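Local structure of tyrosyl-tRNA synthetase (Archaeoglobus fulgidus, 2CYB) at the interface of chains A and B. The protein catalyses the ATP-dependent activation of L-tyrosine and its transfer to the acceptor end of tRNA(Tyr), working as a homodimeric class I aminoacyl-tRNA synthetase. Coordinates in Å, arbitrary orientation; residue numbers count along the deposited sequence, not the author numbering. Chains: chain A/B, Tyrosyl-tRNA synthetase.

The interface of chains A and B. Residues chain A 73, 76-77, 117, 157; chain B 126, 129.
B:Leu126 and B:Ala129, both helical in backbone and one turn apart on helix 119-131, face A:Ile73 and A:Leu77 of the short helix 72-77, A:Ile157 of helix 154-168 and the loop residue A:Leu117. In this class I synthetase, built on a Rossmann-fold catalytic domain, the patch belongs to the two-fold homodimer interface and is repeated with the chains exchanged. It illustrates knob-into-pocket packing, in which one branched side chain is received by several neighbours of the other subunit. The contact is apolar: no nitrogen or oxygen on either side comes within bonding distance of the other. B:Leu126 is the knob, with 61 Å² of its surface hidden by chain A. Its two methyls diverge to different partners. CD1 meets CG2 of A:Ile73 at 3.5 Å, the side chains crossing at about a right angle. The same methyl lies 4.1 Å from CD2 of A:Leu117, which approaches obliquely from the loop. The other branch, CD2, lies 3.9 Å from CD2 of A:Leu77, methyl beside methyl, the two leucines crossing at a slant. On A:Ile73 it is the short branch that touches: CG2, anti to the backbone N, reaches the leucine methyl, and the longer CG1–CD1 branch runs past without such a close contact. A:Tyr76 plays a lesser part, turning the edge of its ring to the base of the knob, where CE2 is 3.8 Å from the backbone O of B:Leu126, in the ring plane. A turn further along, B:Ala129 presents its CB to CD1 of A:Ile157 at 3.8 Å. The nearly extended isoleucine chain (chi2 170°) carries that terminal methyl out to the partner helix.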
loop_
_atom_site.group_PDB
_atom_site.type_symbol
_atom_site.label_atom_id
_atom_site.label_comp_id
_atom_site.label_asym_id
_atom_site.label_seq_id
_atom_site.Cartn_x
_atom_site.Cartn_y
_atom_site.Cartn_z
ATOM N N ILE A 73 -1.606 -9.901 -9.954
ATOM C CA ILE A 73 -1.928 -8.830 -9.016
ATOM C C ILE A 73 -1.057 -7.609 -9.336
ATOM O O ILE A 73 -1.536 -6.481 -9.307
ATOM C CB ILE A 73 -1.678 -9.259 -7.566
ATOM C CG1 ILE A 73 -2.528 -10.493 -7.236
ATOM C CG2 ILE A 73 -2.008 -8.111 -6.620
ATOM C CD1 ILE A 73 -4.001 -10.299 -7.446
ATOM N N TYR A 76 -2.441 -5.747 -12.102
ATOM C CA TYR A 76 -3.605 -4.992 -11.670
ATOM C C TYR A 76 -3.173 -3.691 -10.999
ATOM O O TYR A 76 -3.710 -2.623 -11.283
ATOM C CB TYR A 76 -4.431 -5.800 -10.678
ATOM C CG TYR A 76 -5.648 -5.055 -10.195
ATOM C CD1 TYR A 76 -6.804 -4.999 -10.970
ATOM C CD2 TYR A 76 -5.639 -4.390 -8.975
ATOM C CE1 TYR A 76 -7.925 -4.297 -10.535
ATOM C CE2 TYR A 76 -6.748 -3.685 -8.528
ATOM C CZ TYR A 76 -7.890 -3.646 -9.314
ATOM O OH TYR A 76 -9.001 -2.973 -8.875
ATOM N N LEU A 77 -2.212 -3.797 -10.090
ATOM C CA LEU A 77 -1.713 -2.634 -9.360
ATOM C C LEU A 77 -1.083 -1.602 -10.279
ATOM O O LEU A 77 -1.061 -0.406 -9.969
ATOM C CB LEU A 77 -0.657 -3.064 -8.353
ATOM C CG LEU A 77 -1.054 -4.004 -7.224
ATOM C CD1 LEU A 77 0.207 -4.341 -6.426
ATOM C CD2 LEU A 77 -2.114 -3.338 -6.341
ATOM N N LEU A 117 -2.501 -13.305 -1.589
ATOM C CA LEU A 117 -3.621 -12.836 -0.774
ATOM C C LEU A 117 -3.701 -13.657 0.504
ATOM O O LEU A 117 -4.621 -13.484 1.309
ATOM C CB LEU A 117 -4.944 -12.946 -1.537
ATOM C CG LEU A 117 -5.140 -12.042 -2.758
ATOM C CD1 LEU A 117 -6.511 -12.302 -3.366
ATOM C CD2 LEU A 117 -5.013 -10.578 -2.345
ATOM N N ILE A 157 2.851 -0.067 -3.383
ATOM C CA ILE A 157 2.761 -1.365 -2.711
ATOM C C ILE A 157 3.487 -2.396 -3.591
ATOM O O ILE A 157 4.135 -3.313 -3.092
ATOM C CB ILE A 157 1.287 -1.809 -2.560
ATOM C CG1 ILE A 157 0.556 -0.875 -1.595
ATOM C CG2 ILE A 157 1.218 -3.255 -2.075
ATOM C CD1 ILE A 157 -0.949 -1.087 -1.587
ATOM N N LEU B 126 -6.373 -3.571 -2.191
ATOM C CA LEU B 126 -5.684 -3.467 -3.479
ATOM C C LEU B 126 -6.525 -2.662 -4.472
ATOM O O LEU B 126 -6.001 -1.869 -5.255
ATOM C CB LEU B 126 -5.378 -4.866 -4.052
ATOM C CG LEU B 126 -4.411 -5.736 -3.230
ATOM C CD1 LEU B 126 -4.072 -6.973 -4.029
ATOM C CD2 LEU B 126 -3.136 -4.957 -2.887
ATOM N N ALA B 129 -6.346 0.920 -3.403
ATOM C CA ALA B 129 -5.019 1.463 -3.718
ATOM C C ALA B 129 -4.921 1.817 -5.194
ATOM O O ALA B 129 -4.261 2.786 -5.578
ATOM C CB ALA B 129 -3.930 0.457 -3.353
#